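Local coordinates for STAS/SEC14 domain-containing protein (Shewanella loihica PV-4, PDB 2Q3L) that is of unknown function but adopts a SpoIIAA-like (STAS) fold and probably associates with membranes and binds a ligand, at residues I11-E14 / D19-L22; Q37-L42 / L75-K80. All blocks are in the same frame, centred on the assembly; numbering follows the deposited sequence.

Contact 1 (I11-E14 / D19-L22)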
loop_
_atom_site.group_PDB
_atom_site.type_symbol
_atom_site.label_atom_id
_atom_site.label_comp_id
_atom_site.label_asym_id
_atom_site.label_seq_id
_atom_site.Cartn_x
_atom_site.Cartn_y
_atom_site.Cartn_z
ATOM N N ILE A 11 -6.493 16.808 -1.888
ATOM C CA ILE A 11 -6.248 17.949 -1.007
ATOM C C ILE A 11 -6.518 19.246 -1.776
ATOM O O ILE A 11 -6.131 19.385 -2.939
ATOM C CB ILE A 11 -4.827 17.953 -0.390
ATOM C CG1 ILE A 11 -4.658 19.112 0.584
ATOM C CG2 ILE A 11 -3.722 18.000 -1.434
ATOM C CD1 ILE A 11 -3.429 18.999 1.416
ATOM N N GLY A 12 -7.219 20.180 -1.152
ATOM C CA GLY A 12 -7.448 21.458 -1.779
ATOM C C GLY A 12 -7.755 22.515 -0.743
ATOM O O GLY A 12 -7.930 22.196 0.414
ATOM N N ILE A 13 -7.811 23.771 -1.168
ATOM C CA ILE A 13 -8.164 24.857 -0.297
ATOM C C ILE A 13 -9.522 25.313 -0.793
ATOM O O ILE A 13 -9.667 25.603 -1.970
ATOM C CB ILE A 13 -7.084 25.919 -0.216
ATOM C CG1 ILE A 13 -5.870 25.269 0.485
ATOM C CG2 ILE A 13 -7.617 27.128 0.578
ATOM C CD1 ILE A 13 -4.597 26.093 0.429
ATOM N N GLU A 14 -10.522 25.249 0.099
ATOM C CA GLU A 14 -11.912 25.585 -0.204
ATOM C C GLU A 14 -12.353 26.842 0.563
ATOM O O GLU A 14 -11.672 27.325 1.468
ATOM C CB GLU A 14 -12.870 24.388 0.092
ATOM C CG GLU A 14 -12.732 23.159 -0.865
ATOM C CD GLU A 14 -13.904 22.119 -0.838
ATOM O OE1 GLU A 14 -14.569 21.862 0.197
ATOM O OE2 GLU A 14 -14.139 21.510 -1.897
ATOM N N ASP A 19 -14.375 32.622 4.723
ATOM C CA ASP A 19 -13.307 31.838 5.313
ATOM C C ASP A 19 -12.783 30.788 4.339
ATOM O O ASP A 19 -13.533 30.175 3.586
ATOM C CB ASP A 19 -13.822 31.140 6.570
ATOM C CG ASP A 19 -14.435 32.107 7.555
ATOM O OD1 ASP A 19 -13.663 32.902 8.114
ATOM O OD2 ASP A 19 -15.692 32.078 7.752
ATOM N N PHE A 20 -11.475 30.618 4.341
ATOM C CA PHE A 20 -10.839 29.566 3.580
ATOM C C PHE A 20 -10.566 28.400 4.550
ATOM O O PHE A 20 -10.412 28.612 5.739
ATOM C CB PHE A 20 -9.551 30.025 2.913
ATOM C CG PHE A 20 -9.758 30.937 1.745
ATOM C CD1 PHE A 20 -10.262 30.439 0.535
ATOM C CD2 PHE A 20 -9.399 32.290 1.821
ATOM C CE1 PHE A 20 -10.447 31.273 -0.573
ATOM C CE2 PHE A 20 -9.575 33.141 0.704
ATOM C CZ PHE A 20 -10.122 32.641 -0.478
ATOM N N TYR A 21 -10.579 27.169 4.056
ATOM C CA TYR A 21 -10.264 26.029 4.893
ATOM C C TYR A 21 -9.548 25.016 4.018
ATOM O O TYR A 21 -9.691 25.017 2.791
ATOM C CB TYR A 21 -11.511 25.413 5.577
ATOM C CG TYR A 21 -12.557 24.859 4.641
ATOM C CD1 TYR A 21 -13.555 25.683 4.105
ATOM C CD2 TYR A 21 -12.562 23.525 4.286
ATOM C CE1 TYR A 21 -14.528 25.172 3.231
ATOM C CE2 TYR A 21 -13.517 23.002 3.418
ATOM C CZ TYR A 21 -14.492 23.822 2.893
ATOM O OH TYR A 21 -15.428 23.289 2.025
ATOM N N LEU A 22 -8.767 24.168 4.672
ATOM C CA LEU A 22 -8.013 23.136 4.013
ATOM C C LEU A 22 -8.913 21.909 3.960
ATOM O O LEU A 22 -9.517 21.542 4.960
ATOM C CB LEU A 22 -6.708 22.904 4.780
ATOM C CG LEU A 22 -5.681 21.987 4.163
ATOM C CD1 LEU A 22 -5.298 22.447 2.786
ATOM C CD2 LEU A 22 -4.433 21.836 5.094
#
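Ile11 meets the second strand of the hairpin through its CG1, which lies 4.0 Å from CD1 of Leu22, the two side chains meeting at a slant. At Gly12 the carbonyl oxygen borders the same CD1 methyl. Ile13 and Leu22 form an antiparallel non-hydrogen-bonded pair with side chains on one face of the sheet; CG1 of Ile13 comes to 3.7 Å from Leu22 CD1, while its CG2 branch reaches CB of Phe20. Glu14 pairs with Tyr21 at the hydrogen-bonded position: Glu14 N donates to Tyr21 O and Tyr21 N to Glu14 O, both at 2.8 Å. On the sheet's other face, Glu14 CB sits over the Tyr21 ring, 3.7 Å from its centroid, in a CH-pi contact. Tyr21 CG lies between its backbone N and carbonyl carbon (chi1 62°), which turns the phenol toward Glu14; the bond from Tyr21 OH to Glu14 OE1 is doubtful, being very short and involving one of two conformers. In this conformer OE1 also forms a salt bridge with Lys118. Strand 7-16 is outermost in this chain's mixed sheet; helix 32-45 lies against Ile11 and Leu22, and helix 118-125 and strand 54-66 against Tyr21.

Contact 2 (Q37-L42 / L75-K80)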
loop_
_atom_site.group_PDB
_atom_site.type_symbol
_atom_site.label_atom_id
_atom_site.label_comp_id
_atom_site.label_asym_id
_atom_site.label_seq_id
_atom_site.Cartn_x
_atom_site.Cartn_y
_atom_site.Cartn_z
ATOM N N GLN A 37 2.391 11.773 -2.528
ATOM C CA GLN A 37 1.809 12.691 -3.506
ATOM C C GLN A 37 1.199 13.938 -2.863
ATOM O O GLN A 37 1.234 15.034 -3.410
ATOM C CB GLN A 37 0.675 12.041 -4.288
ATOM C CG GLN A 37 1.057 11.017 -5.337
ATOM C CD GLN A 37 -0.198 10.356 -5.980
ATOM O OE1 GLN A 37 -1.259 10.997 -6.164
ATOM N NE2 GLN A 37 -0.073 9.066 -6.301
HETATM N N MSE A 38 0.639 13.757 -1.693
HETATM C CA MSE A 38 -0.081 14.833 -0.997
HETATM C C MSE A 38 0.799 15.767 -0.149
HETATM O O MSE A 38 0.392 16.892 0.189
HETATM C CB MSE A 38 -1.172 14.139 -0.131
HETATM C CG MSE A 38 -2.069 15.056 0.701
HETATM SE SE MSE A 38 -1.269 15.360 2.467
HETATM C CE MSE A 38 -2.056 13.939 3.527
ATOM N N THR A 39 1.968 15.269 0.255
ATOM C CA THR A 39 2.787 15.966 1.236
ATOM C C THR A 39 3.312 17.343 0.791
ATOM O O THR A 39 3.245 18.274 1.584
ATOM C CB THR A 39 3.879 15.052 1.817
ATOM O OG1 THR A 39 3.238 13.966 2.519
ATOM C CG2 THR A 39 4.781 15.808 2.782
ATOM N N PRO A 40 3.842 17.465 -0.452
ATOM C CA PRO A 40 4.287 18.768 -0.949
ATOM C C PRO A 40 3.176 19.821 -0.983
ATOM O O PRO A 40 3.441 20.968 -0.651
ATOM C CB PRO A 40 4.777 18.457 -2.351
ATOM C CG PRO A 40 5.073 16.990 -2.345
ATOM C CD PRO A 40 4.110 16.382 -1.415
ATOM N N LEU A 41 1.951 19.442 -1.337
ATOM C CA LEU A 41 0.819 20.385 -1.301
ATOM C C LEU A 41 0.501 20.811 0.118
ATOM O O LEU A 41 0.203 21.971 0.390
ATOM C CB LEU A 41 -0.415 19.758 -1.942
ATOM C CG LEU A 41 -0.140 19.708 -3.455
ATOM C CD1 LEU A 41 -0.666 18.429 -4.093
ATOM C CD2 LEU A 41 -0.622 20.968 -4.151
ATOM N N LEU A 42 0.550 19.854 1.031
ATOM C CA LEU A 42 0.331 20.183 2.425
ATOM C C LEU A 42 1.416 21.135 2.885
ATOM O O LEU A 42 1.108 22.149 3.501
ATOM C CB LEU A 42 0.325 18.949 3.284
ATOM C CG LEU A 42 0.177 19.103 4.780
ATOM C CD1 LEU A 42 -1.174 19.752 5.106
ATOM C CD2 LEU A 42 0.288 17.740 5.387
ATOM N N LEU A 75 0.925 9.658 11.039
ATOM C CA LEU A 75 1.372 10.077 12.363
ATOM C C LEU A 75 2.512 11.084 12.274
ATOM O O LEU A 75 2.567 12.040 13.051
ATOM C CB LEU A 75 1.765 8.874 13.209
ATOM C CG LEU A 75 2.304 9.103 14.617
ATOM C CD1 LEU A 75 1.305 9.933 15.432
ATOM C CD2 LEU A 75 2.556 7.749 15.234
ATOM N N LYS A 76 3.418 10.852 11.333
ATOM C CA LYS A 76 4.556 11.767 11.063
ATOM C C LYS A 76 4.063 13.153 10.659
ATOM O O LYS A 76 4.577 14.158 11.133
ATOM C CB LYS A 76 5.424 11.177 9.990
ATOM C CG LYS A 76 6.423 12.124 9.400
ATOM C CD LYS A 76 7.351 11.398 8.432
ATOM C CE LYS A 76 8.577 12.320 8.068
ATOM N NZ LYS A 76 9.881 11.688 7.573
ATOM N N LEU A 77 3.049 13.210 9.790
ATOM C CA LEU A 77 2.451 14.475 9.422
ATOM C C LEU A 77 1.776 15.110 10.639
ATOM O O LEU A 77 1.925 16.299 10.840
ATOM C CB LEU A 77 1.481 14.346 8.226
ATOM C CG LEU A 77 2.184 13.995 6.912
ATOM C CD1 LEU A 77 1.206 13.865 5.788
ATOM C CD2 LEU A 77 3.260 14.990 6.559
ATOM N N GLY A 78 1.096 14.346 11.488
ATOM C CA GLY A 78 0.492 14.936 12.700
ATOM C C GLY A 78 1.499 15.532 13.688
ATOM O O GLY A 78 1.292 16.628 14.257
ATOM N N LEU A 79 2.607 14.825 13.886
ATOM C CA LEU A 79 3.659 15.272 14.777
ATOM C C LEU A 79 4.314 16.521 14.234
ATOM O O LEU A 79 4.708 17.430 15.013
ATOM C CB LEU A 79 4.684 14.170 14.962
ATOM C CG LEU A 79 4.229 13.017 15.859
ATOM C CD1 LEU A 79 5.132 11.829 15.644
ATOM C CD2 LEU A 79 4.235 13.450 17.315
ATOM N N LYS A 80 4.384 16.592 12.906
ATOM C CA LYS A 80 5.053 17.738 12.231
ATOM C C LYS A 80 4.202 18.956 12.039
ATOM O O LYS A 80 4.718 20.057 12.176
ATOM C CB LYS A 80 5.577 17.332 10.890
ATOM C CG LYS A 80 6.710 16.272 11.086
ATOM C CD LYS A 80 7.342 15.953 9.757
ATOM C CE LYS A 80 8.683 15.323 9.922
ATOM N NZ LYS A 80 9.245 15.095 8.590
#
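Leu77 is the one residue of helix 68-81 within this segment pair that bridges to helix 32-45, and it does so with its two methyl groups. CD1 is shared by three partners: Thr39 OG1 lies 3.9 Å from Leu77 CD1, the CE methyl of Met38, a selenomethionine, 4.0 Å from it, and Leu42 CD2 also 4.0 Å from it. The other branch, Leu77 CD2, faces Thr39 CG2 at a looser 4.2 Å. Met38 and Leu42 run past Leu77 in opposing directions, whereas Thr39 meets it obliquely. The Met38 chain leaves with CG trans to the backbone N and then bends at both chi2 and chi3 (-89° and -91°), which carries CE toward Leu77. An alanine here lacks CG and both methyls, and would probably leave the ends of Met38, Thr39 and Leu42 without their common partner, opening a gap between the helices.

In the next shell, Thr39 OG1 is hydrogen-bonded to Tyr35 O one turn back, which fixes its rotation and satisfies its polar atom within its own helix. Met38 rests on Ile9 of strand 7-16, and Leu42 on Phe24 of strand 19-30. The two short segments run nearly parallel, 11° apart, but their axes stay 12.4 Å from each other, too far for close helix packing. A bound 2-methyl-2,4-pentanediol about 4 Å from the side chain of Leu42 probably came from the crystallisation liquor, yet may mark a pocket. No hydrogen bond crosses this sparse, mostly apolar contact; dispersion contacts gathered on one leucine join the segments, with little directional restraint.

How the contacts relate
Contacts 1 and 2 meet at helix 32-45, which follows strand 19-30 directly in the chain and packs on the hairpin face bearing Ile11 and Leu22. Their centres are about 16 Å apart, yet they touch: Ile11 CG2 packs 3.8 Å from Leu41 CB, and Leu22 CD2 lies 3.9 Å from Leu42 CD1. Both are partly buried. Contact 1 joins the outermost strand to its chain neighbour by backbone hydrogen bonds, with aliphatic side chains on one face and a glutamate-tyrosine pair on the other. Contact 2, spanning a much longer interval of sequence, ties two helices through side-chain van der Waals contacts, without hydrogen bonds between its segments, and buries less than half as much surface, 143 against 376 Å².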